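Local coordinates for VC0179-like protein (Escherichia coli, PDB 4XJ6), which is a dinucleotide cyclase, a bacterial homolog of cyclic GMP-AMP synthase that probably joins ATP and GTP into cyclic GMP-AMP, at residues A[17-22]-A[395-400]; A[46-51]-A[87-92]. All coordinates share one frame; numbering follows the deposited sequence.

Contact 1 and contact 2 lie on opposite sides of the centre of this elongated chain, their centres about 50 Å and their nearest atoms about 29 Å apart. Contact 1 brings helix 16-20, close to the N-terminus, against the loop that follows helix 382-393, so it ties the two ends of the chain together. Contact 2 is nested inside the loop so closed and pairs helix 24-57 with helix 79-90. No segment is shared, but helices 16-20 and 24-57 follow each other in sequence, and the long second helix carries the chain from the region of contact 1 toward contact 2. The N-terminal part of the protein thus takes part in the packing on both sides of the chain's centre.

Contact 1: residues A[17-22]-A[395-400]; sequences ISKLKL and KRVTNA
L20 and R396 meet across this contact with a methyl group laid on a flat cation. CD2 of L20 rests over one face of the R396 guanidinium, nearer its rim than its middle, 3.4 Å from NH1 and 3.5 Å from CZ, and the two side chains cross at about a right angle. Leucine suits the place because a methyl can sit on the poorly solvated face of a guanidinium while the N-H groups point outward to acceptors. Beside this pair, K19 uses its aliphatic chain rather than its charge. Its CB lies 4.1 Å from CB of R396, and CE comes within 3.4 Å of the carbonyl O of R396. The bend at chi2 (-61°) turns the chain along the backbone of R396, where CG also touches CG2 of V397 at 4.2 Å. No hydrogen bond joins the two segments directly; they meet by van der Waals contact.

What positions the arginine lies in the second shell. R396 NH1 donates to the backbone O of R120, while the guanidinium of R120 binds the carbonyl O atoms of S18 and K19 at the end of the short helix; R120 therefore bridges both segments. V397 has its backbone O bound by N390 of the preceding helix. The side chain of L20 lies about 10 Å from a bound 3'-deoxy-guanosine-5'-triphosphate. Segment 395-400, within the C-terminal domain of the cyclic GMP-AMP synthase family, leads from helix 382-393 to strand 404-405, and helix 274-289 lies against both segments, A284 touching L20 and R396 and F281 packing on L20.

Contact 2: residues A[46-51]-A[87-92]; sequences QEARQV and RLIFEM
I89 projects from helix 79-90 toward helix 24-57 and reaches A48 and V51 with separate branches. Its longer arm ends in CD1, 4.2 Å from CB of A48; its shorter branch, CG2, lies 4.2 Å from CG1 of V51. Both meetings are between methyl groups at ordinary van der Waals distance, and no polar bond crosses between the segments. An extended chi2 (178°) carries CD1 out to the small alanine, while the branch at CB keeps CG2 near the valine. The residue types fit this division. Alanine lets a long side chain approach its helix, valine offers a compact branched surface, and isoleucine supplies two arms of unequal length to meet them. A48 and V51 are three positions apart, close to one turn, and so fall on the same side of their helix.

The surroundings are those of a helical bundle, and the contact is one seam in its apolar core. Helix 62-69 closes over the seam through L69, which touches both V51 and I89, and V65, which touches V51, while F100 of helix 94-102 and L155 of helix 149-166 add further apolar cover on A48.

Away from this core the segments do not touch, and several of their residues meet solvent. Q46 and Q50 on helix 24-57 are exposed, where polar side chains can meet water, and so is E91 at the far end of the other segment. E47, partly exposed, accepts a hydrogen bond at OE1 from ND2 of N73, and R87, also partly exposed, forms a salt bridge with E80 about two turns earlier in its own helix.

Contact 1: residues A[17-22]-A[395-400]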
loop_
_atom_site.group_PDB
_atom_site.type_symbol
_atom_site.label_atom_id
_atom_site.label_comp_id
_atom_site.label_asym_id
_atom_site.label_seq_id
_atom_site.Cartn_x
_atom_site.Cartn_y
_atom_site.Cartn_z
ATOM N N ILE A 17 -14.642 -10.932 -10.048
ATOM C CA ILE A 17 -14.670 -9.565 -9.540
ATOM C C ILE A 17 -15.467 -9.498 -8.236
ATOM O O ILE A 17 -15.149 -8.720 -7.336
ATOM C CB ILE A 17 -15.266 -8.587 -10.580
ATOM C CG1 ILE A 17 -15.228 -7.151 -10.048
ATOM C CG2 ILE A 17 -16.680 -9.001 -10.980
ATOM C CD1 ILE A 17 -15.796 -6.133 -11.005
ATOM N N SER A 18 -16.488 -10.338 -8.129
ATOM C CA SER A 18 -17.312 -10.384 -6.933
ATOM C C SER A 18 -16.565 -11.026 -5.771
ATOM O O SER A 18 -16.774 -10.666 -4.612
ATOM C CB SER A 18 -18.603 -11.143 -7.216
ATOM O OG SER A 18 -19.335 -10.511 -8.250
ATOM N N LYS A 19 -15.698 -11.981 -6.090
ATOM C CA LYS A 19 -14.880 -12.639 -5.081
ATOM C C LYS A 19 -13.766 -11.720 -4.601
ATOM O O LYS A 19 -13.282 -11.850 -3.480
ATOM C CB LYS A 19 -14.282 -13.937 -5.632
ATOM C CG LYS A 19 -15.304 -14.954 -6.104
ATOM C CD LYS A 19 -16.209 -15.396 -4.971
ATOM C CE LYS A 19 -17.192 -16.447 -5.445
ATOM N NZ LYS A 19 -18.047 -16.945 -4.336
ATOM N N LEU A 20 -13.360 -10.792 -5.462
ATOM C CA LEU A 20 -12.249 -9.900 -5.154
ATOM C C LEU A 20 -12.704 -8.617 -4.465
ATOM O O LEU A 20 -12.137 -8.217 -3.448
ATOM C CB LEU A 20 -11.476 -9.548 -6.426
ATOM C CG LEU A 20 -10.697 -10.672 -7.107
ATOM C CD1 LEU A 20 -9.966 -10.155 -8.347
ATOM C CD2 LEU A 20 -9.731 -11.339 -6.127
ATOM N N LYS A 21 -13.722 -7.970 -5.023
ATOM C CA LYS A 21 -14.141 -6.667 -4.528
ATOM C C LYS A 21 -14.890 -6.759 -3.203
ATOM O O LYS A 21 -15.717 -7.647 -2.996
ATOM C CB LYS A 21 -15.010 -5.961 -5.563
ATOM C CG LYS A 21 -15.044 -4.456 -5.384
ATOM C CD LYS A 21 -15.830 -3.781 -6.488
ATOM C CE LYS A 21 -15.451 -2.313 -6.587
ATOM N NZ LYS A 21 -15.525 -1.626 -5.264
ATOM N N LEU A 22 -14.591 -5.818 -2.314
ATOM C CA LEU A 22 -15.232 -5.739 -1.007
ATOM C C LEU A 22 -16.648 -5.185 -1.117
ATOM O O LEU A 22 -16.937 -4.367 -1.989
ATOM C CB LEU A 22 -14.409 -4.860 -0.056
ATOM C CG LEU A 22 -13.178 -5.435 0.649
ATOM C CD1 LEU A 22 -12.102 -5.893 -0.324
ATOM C CD2 LEU A 22 -12.611 -4.401 1.604
ATOM N N LYS A 395 -8.589 -20.963 -6.225
ATOM C CA LYS A 395 -9.967 -21.426 -6.133
ATOM C C LYS A 395 -10.826 -20.387 -5.422
ATOM O O LYS A 395 -10.932 -20.387 -4.197
ATOM C CB LYS A 395 -10.040 -22.772 -5.404
ATOM C CG LYS A 395 -11.450 -23.326 -5.257
ATOM C CD LYS A 395 -11.469 -24.556 -4.366
ATOM C CE LYS A 395 -12.890 -24.931 -3.974
ATOM N NZ LYS A 395 -12.923 -26.062 -3.007
ATOM N N ARG A 396 -11.421 -19.493 -6.201
ATOM C CA ARG A 396 -12.298 -18.462 -5.664
ATOM C C ARG A 396 -13.664 -18.577 -6.318
ATOM O O ARG A 396 -14.689 -18.687 -5.645
ATOM C CB ARG A 396 -11.713 -17.067 -5.898
ATOM C CG ARG A 396 -10.284 -16.886 -5.424
ATOM C CD ARG A 396 -10.119 -15.545 -4.737
ATOM N NE ARG A 396 -8.763 -15.025 -4.872
ATOM C CZ ARG A 396 -8.306 -13.954 -4.236
ATOM N NH1 ARG A 396 -9.095 -13.287 -3.407
ATOM N NH2 ARG A 396 -7.057 -13.555 -4.425
ATOM N N VAL A 397 -13.668 -18.538 -7.645
ATOM C CA VAL A 397 -14.863 -18.851 -8.412
ATOM C C VAL A 397 -15.023 -20.360 -8.449
ATOM O O VAL A 397 -14.088 -21.080 -8.795
ATOM C CB VAL A 397 -14.795 -18.296 -9.847
ATOM C CG1 VAL A 397 -16.013 -18.736 -10.661
ATOM C CG2 VAL A 397 -14.676 -16.788 -9.813
ATOM N N THR A 398 -16.206 -20.841 -8.086
ATOM C CA THR A 398 -16.436 -22.273 -7.975
ATOM C C THR A 398 -17.562 -22.723 -8.896
ATOM O O THR A 398 -17.803 -23.920 -9.064
ATOM C CB THR A 398 -16.769 -22.667 -6.528
ATOM O OG1 THR A 398 -17.867 -21.875 -6.059
ATOM C CG2 THR A 398 -15.568 -22.439 -5.624
ATOM N N ASN A 399 -18.243 -21.752 -9.493
ATOM C CA ASN A 399 -19.365 -22.031 -10.377
ATOM C C ASN A 399 -18.917 -22.254 -11.822
ATOM O O ASN A 399 -18.717 -21.302 -12.580
ATOM C CB ASN A 399 -20.382 -20.891 -10.304
ATOM C CG ASN A 399 -21.689 -21.229 -10.997
ATOM O OD1 ASN A 399 -21.879 -22.344 -11.481
ATOM N ND2 ASN A 399 -22.604 -20.266 -11.037
ATOM N N ALA A 400 -18.777 -23.522 -12.197
ATOM C CA ALA A 400 -18.341 -23.891 -13.540
ATOM C C ALA A 400 -19.359 -23.472 -14.596
ATOM O O ALA A 400 -19.013 -23.296 -15.762
ATOM C CB ALA A 400 -18.081 -25.389 -13.618
#

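Contact 2: residues A[46-51]-A[87-92]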
loop_
_atom_site.group_PDB
_atom_site.type_symbol
_atom_site.label_atom_id
_atom_site.label_comp_id
_atom_site.label_asym_id
_atom_site.label_seq_id
_atom_site.Cartn_x
_atom_site.Cartn_y
_atom_site.Cartn_z
ATOM N N GLN A 46 -1.156 15.036 19.901
ATOM C CA GLN A 46 -1.661 16.030 20.843
ATOM C C GLN A 46 -0.913 15.962 22.169
ATOM O O GLN A 46 -0.513 16.989 22.720
ATOM C CB GLN A 46 -3.160 15.840 21.084
ATOM C CG GLN A 46 -3.715 16.716 22.202
ATOM C CD GLN A 46 -5.211 16.548 22.403
ATOM O OE1 GLN A 46 -6.014 17.033 21.607
ATOM N NE2 GLN A 46 -5.590 15.861 23.476
ATOM N N GLU A 47 -0.733 14.745 22.674
ATOM C CA GLU A 47 -0.005 14.523 23.919
ATOM C C GLU A 47 1.430 15.018 23.807
ATOM O O GLU A 47 1.962 15.631 24.734
ATOM C CB GLU A 47 -0.022 13.037 24.293
ATOM C CG GLU A 47 -1.387 12.515 24.712
ATOM C CD GLU A 47 -1.387 11.020 24.967
ATOM O OE1 GLU A 47 -0.587 10.305 24.326
ATOM O OE2 GLU A 47 -2.185 10.561 25.812
ATOM N N ALA A 48 2.050 14.751 22.662
ATOM C CA ALA A 48 3.416 15.187 22.408
ATOM C C ALA A 48 3.489 16.705 22.285
ATOM O O ALA A 48 4.423 17.331 22.786
ATOM C CB ALA A 48 3.959 14.524 21.151
ATOM N N ARG A 49 2.494 17.287 21.620
ATOM C CA ARG A 49 2.425 18.734 21.433
ATOM C C ARG A 49 2.313 19.459 22.766
ATOM O O ARG A 49 2.959 20.485 22.977
ATOM C CB ARG A 49 1.244 19.112 20.535
ATOM C CG ARG A 49 1.509 18.926 19.051
ATOM C CD ARG A 49 0.363 19.470 18.220
ATOM N NE ARG A 49 -0.880 18.750 18.457
ATOM C CZ ARG A 49 -2.081 19.229 18.157
ATOM N NH1 ARG A 49 -2.195 20.436 17.616
ATOM N NH2 ARG A 49 -3.164 18.508 18.405
ATOM N N GLN A 50 1.493 18.916 23.658
ATOM C CA GLN A 50 1.299 19.491 24.984
ATOM C C GLN A 50 2.611 19.559 25.759
ATOM O O GLN A 50 2.919 20.571 26.388
ATOM C CB GLN A 50 0.269 18.681 25.775
ATOM C CG GLN A 50 -0.040 19.254 27.149
ATOM C CD GLN A 50 -0.653 20.641 27.080
ATOM O OE1 GLN A 50 0.009 21.640 27.362
ATOM N NE2 GLN A 50 -1.926 20.707 26.706
ATOM N N VAL A 51 3.377 18.474 25.708
ATOM C CA VAL A 51 4.671 18.417 26.374
ATOM C C VAL A 51 5.643 19.365 25.675
ATOM O O VAL A 51 6.438 20.040 26.329
ATOM C CB VAL A 51 5.239 16.980 26.394
ATOM C CG1 VAL A 51 6.625 16.958 27.016
ATOM C CG2 VAL A 51 4.293 16.047 27.154
ATOM N N ARG A 87 14.363 13.470 24.505
ATOM C CA ARG A 87 15.438 14.344 24.052
ATOM C C ARG A 87 15.007 15.193 22.861
ATOM O O ARG A 87 15.197 16.408 22.860
ATOM C CB ARG A 87 16.676 13.529 23.686
ATOM C CG ARG A 87 17.380 12.909 24.878
ATOM C CD ARG A 87 18.744 12.367 24.494
ATOM N NE ARG A 87 18.653 11.270 23.535
ATOM C CZ ARG A 87 18.546 9.990 23.876
ATOM N NH1 ARG A 87 18.510 9.649 25.157
ATOM N NH2 ARG A 87 18.473 9.052 22.943
ATOM N N LEU A 88 14.428 14.543 21.855
ATOM C CA LEU A 88 13.991 15.218 20.635
ATOM C C LEU A 88 13.004 16.348 20.911
ATOM O O LEU A 88 13.129 17.436 20.354
ATOM C CB LEU A 88 13.359 14.212 19.673
ATOM C CG LEU A 88 14.307 13.176 19.073
ATOM C CD1 LEU A 88 13.526 12.100 18.337
ATOM C CD2 LEU A 88 15.303 13.854 18.145
ATOM N N ILE A 89 12.019 16.083 21.763
ATOM C CA ILE A 89 11.034 17.094 22.132
ATOM C C ILE A 89 11.697 18.187 22.968
ATOM O O ILE A 89 11.356 19.367 22.860
ATOM C CB ILE A 89 9.854 16.469 22.909
ATOM C CG1 ILE A 89 9.035 15.564 21.989
ATOM C CG2 ILE A 89 8.952 17.540 23.514
ATOM C CD1 ILE A 89 7.885 14.878 22.690
ATOM N N PHE A 90 12.660 17.784 23.786
ATOM C CA PHE A 90 13.398 18.711 24.632
ATOM C C PHE A 90 14.219 19.702 23.809
ATOM O O PHE A 90 14.244 20.896 24.109
ATOM C CB PHE A 90 14.308 17.931 25.586
ATOM C CG PHE A 90 15.174 18.796 26.456
ATOM C CD1 PHE A 90 14.706 19.283 27.665
ATOM C CD2 PHE A 90 16.469 19.104 26.073
ATOM C CE1 PHE A 90 15.510 20.070 28.467
ATOM C CE2 PHE A 90 17.276 19.890 26.865
ATOM C CZ PHE A 90 16.796 20.376 28.068
ATOM N N GLU A 91 14.877 19.208 22.765
ATOM C CA GLU A 91 15.868 20.012 22.057
ATOM C C GLU A 91 15.494 20.386 20.621
ATOM O O GLU A 91 16.367 20.713 19.818
ATOM C CB GLU A 91 17.217 19.282 22.056
ATOM C CG GLU A 91 17.258 18.029 21.200
ATOM C CD GLU A 91 18.460 17.155 21.496
ATOM O OE1 GLU A 91 19.456 17.231 20.747
ATOM O OE2 GLU A 91 18.408 16.386 22.478
ATOM N N MET A 92 14.205 20.360 20.297
ATOM C CA MET A 92 13.772 20.788 18.970
ATOM C C MET A 92 13.791 22.316 18.880
ATOM O O MET A 92 13.355 23.006 19.802
ATOM C CB MET A 92 12.381 20.235 18.642
ATOM C CG MET A 92 11.278 20.668 19.589
ATOM S SD MET A 92 9.739 19.765 19.300
ATOM C CE MET A 92 9.497 20.058 17.552
#